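Local coordinates for Phthiocerol/phenolphthiocerol synthesis polyketide synthase type I PpsC (Mycobacterium tuberculosis, PDB 5NJI), which probably dehydrates beta-hydroxyacyl intermediates to enoyl chains during phthiocerol and phenolphthiocerol assembly, here as an isolated dehydratase domain holding an enoyl-CoA, at residues D64-P69 with L104-G109; A58-D63 with Q185-A190. The protein carries 1 engineered substitution. One frame throughout, in Å; residues are numbered along the deposited sequence.

The two contacts lie next to each other beside the ligand pocket, their centres about 10 Å apart, and share a small antiparallel sheet whose strand order is 65-66, 60-62, 185-187. Along the chain, 58-63 runs straight into 64-69; 104-109 follows, in the loop between strands 93-100 and 110-118, and 185-190 comes much later, after helix 173-182. Strand 60-62 is the middle strand: contact 2 joins it to the second half of the domain, while contact 1 ties the next residues to a loop of the first half. Both touch the same 8Z2 molecule, so the two halves meet around the thioester and the arm leading to it.

Contact 1 of 2, residues D64-P69 with L104-G109. With 8Z2 (~{S}-[2-[3-[[(2~{R})-4-[[[(2~{R},3~{S},4~{R},5~{R})-5-(6-aminopurin-9-yl)-4-oxidanyl-3-phosphonooxy-oxolan-2-yl]methoxy-oxidanyl-phosphoryl]oxy-oxidanyl-phosphoryl]oxy-3,3-dimethyl-2-oxidanyl-butanoyl]amino]propanoylamino]ethyl] (~{E})-dodec-2-enethioate), chain B.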
loop_
_atom_site.group_PDB
_atom_site.type_symbol
_atom_site.label_atom_id
_atom_site.label_comp_id
_atom_site.label_asym_id
_atom_site.label_seq_id
_atom_site.Cartn_x
_atom_site.Cartn_y
_atom_site.Cartn_z
ATOM N N ASP A 64 11.899 -15.346 0.834
ATOM C CA ASP A 64 12.442 -15.537 2.181
ATOM C C ASP A 64 12.962 -14.264 2.845
ATOM O O ASP A 64 13.284 -14.292 4.038
ATOM C CB ASP A 64 13.575 -16.573 2.183
ATOM C CG ASP A 64 13.085 -17.973 1.891
ATOM O OD1 ASP A 64 11.970 -18.319 2.345
ATOM O OD2 ASP A 64 13.819 -18.722 1.212
ATOM N N LEU A 65 13.028 -13.149 2.125
ATOM C CA LEU A 65 13.554 -11.905 2.691
ATOM C C LEU A 65 12.421 -10.969 3.093
ATOM O O LEU A 65 11.452 -10.801 2.347
ATOM C CB LEU A 65 14.468 -11.174 1.701
ATOM C CG LEU A 65 15.638 -11.958 1.119
ATOM C CD1 LEU A 65 16.461 -11.026 0.247
ATOM C CD2 LEU A 65 16.481 -12.565 2.211
ATOM N N VAL A 66 12.577 -10.335 4.256
ATOM C CA VAL A 66 11.636 -9.310 4.707
ATOM C C VAL A 66 11.815 -8.075 3.839
ATOM O O VAL A 66 12.910 -7.520 3.745
ATOM C CB VAL A 66 11.860 -8.969 6.185
ATOM C CG1 VAL A 66 10.927 -7.831 6.641
ATOM C CG2 VAL A 66 11.662 -10.205 7.066
ATOM N N VAL A 67 10.737 -7.637 3.202
ATOM C CA VAL A 67 10.770 -6.538 2.257
ATOM C C VAL A 67 9.688 -5.560 2.677
ATOM O O VAL A 67 8.621 -5.964 3.139
ATOM C CB VAL A 67 10.532 -7.051 0.824
ATOM C CG1 VAL A 67 10.208 -5.917 -0.137
ATOM C CG2 VAL A 67 11.752 -7.813 0.356
ATOM N N LEU A 68 9.951 -4.281 2.515
ATOM C CA LEU A 68 8.957 -3.311 2.917
ATOM C C LEU A 68 7.842 -3.269 1.878
ATOM O O LEU A 68 8.125 -3.105 0.684
ATOM C CB LEU A 68 9.566 -1.919 3.068
ATOM C CG LEU A 68 8.680 -0.920 3.813
ATOM C CD1 LEU A 68 8.621 -1.276 5.299
ATOM C CD2 LEU A 68 9.185 0.487 3.626
ATOM N N PRO A 69 6.580 -3.426 2.268
ATOM C CA PRO A 69 5.525 -3.477 1.252
ATOM C C PRO A 69 5.278 -2.117 0.617
ATOM O O PRO A 69 5.466 -1.066 1.234
ATOM C CB PRO A 69 4.304 -3.967 2.030
ATOM C CG PRO A 69 4.541 -3.559 3.413
ATOM C CD PRO A 69 6.037 -3.641 3.623
ATOM N N LEU A 104 13.208 -2.690 -0.785
ATOM C CA LEU A 104 13.920 -2.475 0.469
ATOM C C LEU A 104 13.904 -3.753 1.302
ATOM O O LEU A 104 12.842 -4.201 1.754
ATOM C CB LEU A 104 13.312 -1.320 1.265
ATOM C CG LEU A 104 13.919 -1.078 2.659
ATOM C CD1 LEU A 104 15.438 -1.049 2.627
ATOM C CD2 LEU A 104 13.373 0.209 3.220
ATOM N N HIS A 105 15.088 -4.315 1.529
ATOM C CA HIS A 105 15.283 -5.464 2.407
ATOM C C HIS A 105 15.432 -4.939 3.826
ATOM O O HIS A 105 16.361 -4.171 4.123
ATOM C CB HIS A 105 16.513 -6.239 1.924
ATOM C CG HIS A 105 16.953 -7.384 2.790
ATOM N ND1 HIS A 105 16.102 -8.204 3.497
ATOM C CD2 HIS A 105 18.197 -7.878 2.997
ATOM C CE1 HIS A 105 16.806 -9.129 4.127
ATOM N NE2 HIS A 105 18.081 -8.951 3.838
ATOM N N VAL A 106 14.479 -5.289 4.686
ATOM C CA VAL A 106 14.454 -4.777 6.046
ATOM C C VAL A 106 15.369 -5.648 6.896
ATOM O O VAL A 106 15.033 -6.787 7.237
ATOM C CB VAL A 106 13.037 -4.751 6.617
ATOM C CG1 VAL A 106 13.050 -4.225 8.026
ATOM C CG2 VAL A 106 12.150 -3.871 5.737
ATOM N N THR A 107 16.513 -5.095 7.256
ATOM C CA THR A 107 17.512 -5.750 8.080
ATOM C C THR A 107 17.711 -4.965 9.364
ATOM O O THR A 107 17.436 -3.763 9.408
ATOM C CB THR A 107 18.843 -5.832 7.327
ATOM O OG1 THR A 107 19.277 -4.517 6.992
ATOM C CG2 THR A 107 18.711 -6.652 6.047
ATOM N N PRO A 108 18.212 -5.598 10.430
ATOM C CA PRO A 108 18.514 -4.837 11.643
ATOM C C PRO A 108 19.373 -3.617 11.330
ATOM O O PRO A 108 20.296 -3.672 10.516
ATOM C CB PRO A 108 19.264 -5.851 12.519
ATOM C CG PRO A 108 18.740 -7.177 12.076
ATOM C CD PRO A 108 18.491 -7.038 10.590
ATOM N N GLY A 109 19.039 -2.503 11.965
ATOM C CA GLY A 109 19.778 -1.276 11.786
ATOM C C GLY A 109 19.453 -0.503 10.535
ATOM O O GLY A 109 20.163 0.451 10.218
HETATM C C2 8Z2 B . 12.435 7.977 -12.167
HETATM C C4 8Z2 B . 13.533 5.973 -12.680
HETATM C C5 8Z2 B . 14.689 6.583 -12.561
HETATM C C6 8Z2 B . 14.752 7.859 -12.274
HETATM C C8 8Z2 B . 15.123 4.577 -13.068
HETATM C C10 8Z2 B . -0.921 -10.527 -8.269
HETATM C C11 8Z2 B . -1.502 -10.556 -9.625
HETATM C C12 8Z2 B . -0.764 -11.509 -10.485
HETATM N N9 8Z2 B . 13.806 4.710 -12.936
HETATM N N7 8Z2 B . 15.648 5.719 -12.773
HETATM N N3 8Z2 B . 12.385 6.647 -12.488
HETATM N N1 8Z2 B . 13.653 8.587 -12.077
HETATM N N6 8Z2 B . 15.971 8.331 -12.192
HETATM C "C1'" 8Z2 B . 12.352 4.049 -13.070
HETATM C "C2'" 8Z2 B . 12.052 4.433 -14.470
HETATM O "O2'" 8Z2 B . 10.729 4.908 -14.254
HETATM C "C3'" 8Z2 B . 12.278 3.044 -15.263
HETATM O "O3'" 8Z2 B . 12.510 3.347 -16.669
HETATM C "C4'" 8Z2 B . 11.063 2.266 -14.421
HETATM O "O4'" 8Z2 B . 11.542 2.658 -13.052
HETATM C "C5'" 8Z2 B . 10.791 0.771 -14.368
HETATM O "O5'" 8Z2 B . 11.798 -0.012 -13.846
HETATM P P1 8Z2 B . 13.195 -0.103 -14.319
HETATM O O11 8Z2 B . 13.755 0.966 -13.500
HETATM O O12 8Z2 B . 13.487 0.341 -15.706
HETATM O O6 8Z2 B . 13.932 -1.610 -14.006
HETATM P P2 8Z2 B . 15.017 -1.752 -12.820
HETATM O O21 8Z2 B . 15.574 -0.357 -12.307
HETATM O O22 8Z2 B . 16.178 -2.545 -12.821
HETATM O O7 8Z2 B . 13.938 -2.425 -11.794
HETATM C CPA 8Z2 B . 12.625 -2.944 -12.071
HETATM C CPB 8Z2 B . 12.127 -3.433 -10.684
HETATM C CP8 8Z2 B . 12.209 -2.225 -9.734
HETATM C CP7 8Z2 B . 10.724 -3.947 -10.731
HETATM C CP9 8Z2 B . 13.054 -4.543 -10.204
HETATM O OP3 8Z2 B . 11.388 -1.267 -10.274
HETATM C CP6 8Z2 B . 11.782 -2.517 -8.272
HETATM O OP2 8Z2 B . 12.390 -3.315 -7.655
HETATM N NP2 8Z2 B . 10.875 -1.724 -7.721
HETATM C CP5 8Z2 B . 10.396 -1.788 -6.359
HETATM C CP4 8Z2 B . 9.148 -2.647 -6.295
HETATM C CP3 8Z2 B . 8.679 -2.701 -4.823
HETATM O OP1 8Z2 B . 9.449 -2.512 -3.945
HETATM N NP1 8Z2 B . 7.419 -2.979 -4.588
HETATM C CP2 8Z2 B . 6.870 -3.010 -3.267
HETATM C CP1 8Z2 B . 7.239 -4.254 -2.540
HETATM S S 8Z2 B . 6.457 -5.713 -3.296
HETATM P P3 8Z2 B . 13.940 4.328 -16.971
HETATM O O31 8Z2 B . 15.059 3.607 -15.932
HETATM O O32 8Z2 B . 13.956 5.647 -16.486
HETATM O O33 8Z2 B . 14.550 4.364 -18.304
HETATM C CA1 8Z2 B . 4.997 -5.553 -2.854
HETATM C CA2 8Z2 B . 4.082 -6.640 -3.276
HETATM O OA1 8Z2 B . 4.504 -4.680 -2.213
HETATM C CA3 8Z2 B . 2.653 -6.508 -2.922
HETATM C CA4 8Z2 B . 1.744 -7.570 -3.387
HETATM C CA5 8Z2 B . 0.287 -7.229 -3.202
HETATM C CA6 8Z2 B . -0.586 -8.342 -3.760
HETATM C CA7 8Z2 B . -0.657 -8.283 -5.304
HETATM C CA8 8Z2 B . -1.107 -9.592 -5.921
HETATM C CA9 8Z2 B . -1.535 -9.487 -7.410
HETATM O O HOH W 1 10.263 -2.366 -1.010
#
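The carbonyl oxygen of V66 takes two bonds from the 104-109 loop. V106 N reaches V66 O at 2.9 Å, from above one face of the carbonyl plane, and H105 ND1 comes from the other face; this second bond is longer, 3.3 Å between H105 ND1 and V66 O, but almost straight at 169°. The acceptor lies in the plane of the imidazole, so ND1 points squarely at it. H105 can do this although its CB starts out away from 64-69: with CG swung beside its own carbonyl carbon (chi1 174°), the ring turns back toward V66 O. L65 covers one face of that ring, its CD1 sitting over the centre 4.3 Å from the centroid of H105 in a CH-pi contact, while CG2 of T107 lies against the opposite face toward the rim. The ring is thus held between two aliphatic groups as well as by its edge. Beyond it, V66 CG1 meets V106 CB at 3.7 Å, the two valines crossing obliquely; chi1 of 177° in V66 turns this methyl to the carbonyl side of the residue. V106 CG2 packs beside CB of L68, whose buried side chain also rests on Y73 of helix 70-84. L68 N closes the backbone pairing with a 3.0 Å bond to L104 O. A water links the segments to the ligand, giving hydrogens to L68 O and to 8Z2 OP1 and accepting one from L104 N at 3.0 Å. The pairing is a single beta bridge, V67 with H105, fastening the 104-109 loop to the segment that runs from strand 65-66 into helix 70-84, beside the pantetheine arm in the ligand pocket of a hotdog-fold dehydratase.

Contact 2 of 2, residues A58-D63 with Q185-A190; sequences ADFVID and QQHGPA. Engineered in segment 58-63: F60 (natural residue His). With 8Z2 (~{S}-[2-[3-[[(2~{R})-4-[[[(2~{R},3~{S},4~{R},5~{R})-5-(6-aminopurin-9-yl)-4-oxidanyl-3-phosphonooxy-oxolan-2-yl]methoxy-oxidanyl-phosphoryl]oxy-oxidanyl-phosphoryl]oxy-3,3-dimethyl-2-oxidanyl-butanoyl]amino]propanoylamino]ethyl] (~{E})-dodec-2-enethioate), chain B.
D59 grips the turn at G188-A190 with both its backbone and its carboxylate. From D59 CB, 3.8 Å from G188 CA, the side chain leans toward its own backbone N (chi1 -81°) and crosses P189 at about a right angle. CG lies beside P189 CD and G188 CA, and OD1 skirts the same proline carbon. D59 OD2, at the tip, accepts a 2.8 Å bond from A190 N on the anti side of the carboxylate, while A190 CB packs against the same oxygen. D59 O takes the nearly straight bond from G188 N, 2.7 Å long. Strands 60-62 and 185-187 then run antiparallel, V61 O accepting from Q186 N, with a weak return bond from V61 N to Q186 O. On the face shared by V61 and Q186, Q186 OE1 bonds to D64 N. On the other face, the engineered F60, histidine in the natural protein, lies alongside H187, with F60 CE1 3.6 Å from H187 NE2. F60 CZ lies 3.6 Å from 8Z2 OA1, and Q185 OE1, buried without a hydrogen-bonding partner, lies 3.3 Å from 8Z2 CA2. H187 NE2 makes a weak hydrogen bond to D230 of helix 226-234. This antiparallel strand pair joins the two hotdog halves of a polyketide synthase dehydratase, the face bearing F60, I62 and Q185 lining the pocket.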
loop_
_atom_site.group_PDB
_atom_site.type_symbol
_atom_site.label_atom_id
_atom_site.label_comp_id
_atom_site.label_asym_id
_atom_site.label_seq_id
_atom_site.Cartn_x
_atom_site.Cartn_y
_atom_site.Cartn_z
ATOM N N ALA A 58 7.930 -8.296 9.785
ATOM C CA ALA A 58 8.362 -9.686 9.522
ATOM C C ALA A 58 7.368 -10.545 8.704
ATOM O O ALA A 58 7.735 -11.545 8.161
ATOM C CB ALA A 58 8.759 -10.492 10.816
ATOM N N ASP A 59 6.109 -10.139 8.671
ATOM C CA ASP A 59 5.105 -10.923 7.977
ATOM C C ASP A 59 4.979 -10.562 6.501
ATOM O O ASP A 59 4.117 -11.130 5.814
ATOM C CB ASP A 59 3.760 -10.768 8.683
ATOM C CG ASP A 59 3.623 -11.669 9.908
ATOM O OD1 ASP A 59 4.611 -12.336 10.304
ATOM O OD2 ASP A 59 2.515 -11.737 10.470
ATOM N N PHE A 60 5.823 -9.669 5.981
ATOM C CA PHE A 60 5.828 -9.367 4.554
ATOM C C PHE A 60 7.161 -9.814 3.966
ATOM O O PHE A 60 8.182 -9.151 4.156
ATOM C CB PHE A 60 5.584 -7.890 4.285
ATOM C CG PHE A 60 5.141 -7.640 2.879
ATOM C CD1 PHE A 60 3.802 -7.716 2.543
ATOM C CD2 PHE A 60 6.069 -7.428 1.881
ATOM C CE1 PHE A 60 3.397 -7.513 1.252
ATOM C CE2 PHE A 60 5.675 -7.237 0.582
ATOM C CZ PHE A 60 4.328 -7.292 0.265
ATOM N N VAL A 61 7.141 -10.938 3.271
ATOM C CA VAL A 61 8.347 -11.632 2.845
ATOM C C VAL A 61 8.266 -11.922 1.355
ATOM O O VAL A 61 7.208 -12.285 0.833
ATOM C CB VAL A 61 8.527 -12.925 3.657
ATOM C CG1 VAL A 61 9.656 -13.792 3.096
ATOM C CG2 VAL A 61 8.760 -12.584 5.128
ATOM N N ILE A 62 9.382 -11.728 0.661
ATOM C CA ILE A 62 9.517 -12.085 -0.746
ATOM C C ILE A 62 10.779 -12.924 -0.885
ATOM O O ILE A 62 11.867 -12.478 -0.505
ATOM C CB ILE A 62 9.582 -10.852 -1.660
ATOM C CG1 ILE A 62 8.297 -10.031 -1.536
ATOM C CG2 ILE A 62 9.816 -11.290 -3.113
ATOM C CD1 ILE A 62 8.213 -8.861 -2.469
ATOM N N ASP A 63 10.637 -14.149 -1.378
ATOM C CA ASP A 63 11.798 -15.026 -1.565
ATOM C C ASP A 63 12.614 -15.123 -0.274
ATOM O O ASP A 63 13.844 -14.987 -0.274
ATOM C CB ASP A 63 12.676 -14.533 -2.722
ATOM C CG ASP A 63 12.011 -14.683 -4.081
ATOM O OD1 ASP A 63 11.038 -15.455 -4.197
ATOM O OD2 ASP A 63 12.483 -14.034 -5.043
ATOM N N GLN A 185 5.780 -14.748 -2.961
ATOM C CA GLN A 185 5.133 -13.698 -2.177
ATOM C C GLN A 185 4.566 -14.381 -0.940
ATOM O O GLN A 185 3.555 -15.083 -1.022
ATOM C CB GLN A 185 4.036 -13.058 -3.015
ATOM C CG GLN A 185 3.352 -11.882 -2.417
ATOM C CD GLN A 185 3.744 -10.639 -3.141
ATOM O OE1 GLN A 185 4.436 -9.797 -2.585
ATOM N NE2 GLN A 185 3.347 -10.531 -4.414
ATOM N N GLN A 186 5.207 -14.178 0.205
ATOM C CA GLN A 186 4.946 -14.953 1.414
ATOM C C GLN A 186 4.348 -14.039 2.493
ATOM O O GLN A 186 5.052 -13.499 3.351
ATOM C CB GLN A 186 6.235 -15.625 1.895
ATOM C CG GLN A 186 6.870 -16.568 0.857
ATOM C CD GLN A 186 8.375 -16.719 1.047
ATOM O OE1 GLN A 186 9.162 -16.151 0.297
ATOM N NE2 GLN A 186 8.777 -17.486 2.055
ATOM N N HIS A 187 3.036 -13.886 2.458
ATOM C CA HIS A 187 2.333 -13.100 3.461
ATOM C C HIS A 187 2.181 -13.905 4.745
ATOM O O HIS A 187 1.556 -14.973 4.741
ATOM C CB HIS A 187 0.940 -12.710 2.969
ATOM C CG HIS A 187 0.917 -11.742 1.824
ATOM N ND1 HIS A 187 0.715 -12.133 0.520
ATOM C CD2 HIS A 187 1.005 -10.390 1.800
ATOM C CE1 HIS A 187 0.699 -11.069 -0.262
ATOM N NE2 HIS A 187 0.860 -9.996 0.493
ATOM N N GLY A 188 2.698 -13.381 5.851
ATOM C CA GLY A 188 2.472 -13.985 7.140
ATOM C C GLY A 188 1.112 -13.619 7.707
ATOM O O GLY A 188 0.302 -12.938 7.079
ATOM N N PRO A 189 0.850 -14.070 8.939
ATOM C CA PRO A 189 -0.519 -13.953 9.479
ATOM C C PRO A 189 -1.069 -12.537 9.516
ATOM O O PRO A 189 -2.272 -12.329 9.305
ATOM C CB PRO A 189 -0.374 -14.542 10.887
ATOM C CG PRO A 189 0.746 -15.524 10.761
ATOM C CD PRO A 189 1.709 -14.923 9.785
ATOM N N ALA A 190 -0.224 -11.542 9.785
ATOM C CA ALA A 190 -0.721 -10.188 9.882
ATOM C C ALA A 190 -1.324 -9.704 8.569
ATOM O O ALA A 190 -2.182 -8.825 8.594
ATOM C CB ALA A 190 0.393 -9.255 10.332
HETATM C C2 8Z2 B . 12.435 7.977 -12.167
HETATM C C4 8Z2 B . 13.533 5.973 -12.680
HETATM C C5 8Z2 B . 14.689 6.583 -12.561
HETATM C C6 8Z2 B . 14.752 7.859 -12.274
HETATM C C8 8Z2 B . 15.123 4.577 -13.068
HETATM C C10 8Z2 B . -0.921 -10.527 -8.269
HETATM C C11 8Z2 B . -1.502 -10.556 -9.625
HETATM C C12 8Z2 B . -0.764 -11.509 -10.485
HETATM N N9 8Z2 B . 13.806 4.710 -12.936
HETATM N N7 8Z2 B . 15.648 5.719 -12.773
HETATM N N3 8Z2 B . 12.385 6.647 -12.488
HETATM N N1 8Z2 B . 13.653 8.587 -12.077
HETATM N N6 8Z2 B . 15.971 8.331 -12.192
HETATM C "C1'" 8Z2 B . 12.352 4.049 -13.070
HETATM C "C2'" 8Z2 B . 12.052 4.433 -14.470
HETATM O "O2'" 8Z2 B . 10.729 4.908 -14.254
HETATM C "C3'" 8Z2 B . 12.278 3.044 -15.263
HETATM O "O3'" 8Z2 B . 12.510 3.347 -16.669
HETATM C "C4'" 8Z2 B . 11.063 2.266 -14.421
HETATM O "O4'" 8Z2 B . 11.542 2.658 -13.052
HETATM C "C5'" 8Z2 B . 10.791 0.771 -14.368
HETATM O "O5'" 8Z2 B . 11.798 -0.012 -13.846
HETATM P P1 8Z2 B . 13.195 -0.103 -14.319
HETATM O O11 8Z2 B . 13.755 0.966 -13.500
HETATM O O12 8Z2 B . 13.487 0.341 -15.706
HETATM O O6 8Z2 B . 13.932 -1.610 -14.006
HETATM P P2 8Z2 B . 15.017 -1.752 -12.820
HETATM O O21 8Z2 B . 15.574 -0.357 -12.307
HETATM O O22 8Z2 B . 16.178 -2.545 -12.821
HETATM O O7 8Z2 B . 13.938 -2.425 -11.794
HETATM C CPA 8Z2 B . 12.625 -2.944 -12.071
HETATM C CPB 8Z2 B . 12.127 -3.433 -10.684
HETATM C CP8 8Z2 B . 12.209 -2.225 -9.734
HETATM C CP7 8Z2 B . 10.724 -3.947 -10.731
HETATM C CP9 8Z2 B . 13.054 -4.543 -10.204
HETATM O OP3 8Z2 B . 11.388 -1.267 -10.274
HETATM C CP6 8Z2 B . 11.782 -2.517 -8.272
HETATM O OP2 8Z2 B . 12.390 -3.315 -7.655
HETATM N NP2 8Z2 B . 10.875 -1.724 -7.721
HETATM C CP5 8Z2 B . 10.396 -1.788 -6.359
HETATM C CP4 8Z2 B . 9.148 -2.647 -6.295
HETATM C CP3 8Z2 B . 8.679 -2.701 -4.823
HETATM O OP1 8Z2 B . 9.449 -2.512 -3.945
HETATM N NP1 8Z2 B . 7.419 -2.979 -4.588
HETATM C CP2 8Z2 B . 6.870 -3.010 -3.267
HETATM C CP1 8Z2 B . 7.239 -4.254 -2.540
HETATM S S 8Z2 B . 6.457 -5.713 -3.296
HETATM P P3 8Z2 B . 13.940 4.328 -16.971
HETATM O O31 8Z2 B . 15.059 3.607 -15.932
HETATM O O32 8Z2 B . 13.956 5.647 -16.486
HETATM O O33 8Z2 B . 14.550 4.364 -18.304
HETATM C CA1 8Z2 B . 4.997 -5.553 -2.854
HETATM C CA2 8Z2 B . 4.082 -6.640 -3.276
HETATM O OA1 8Z2 B . 4.504 -4.680 -2.213
HETATM C CA3 8Z2 B . 2.653 -6.508 -2.922
HETATM C CA4 8Z2 B . 1.744 -7.570 -3.387
HETATM C CA5 8Z2 B . 0.287 -7.229 -3.202
HETATM C CA6 8Z2 B . -0.586 -8.342 -3.760
HETATM C CA7 8Z2 B . -0.657 -8.283 -5.304
HETATM C CA8 8Z2 B . -1.107 -9.592 -5.921
HETATM C CA9 8Z2 B . -1.535 -9.487 -7.410
#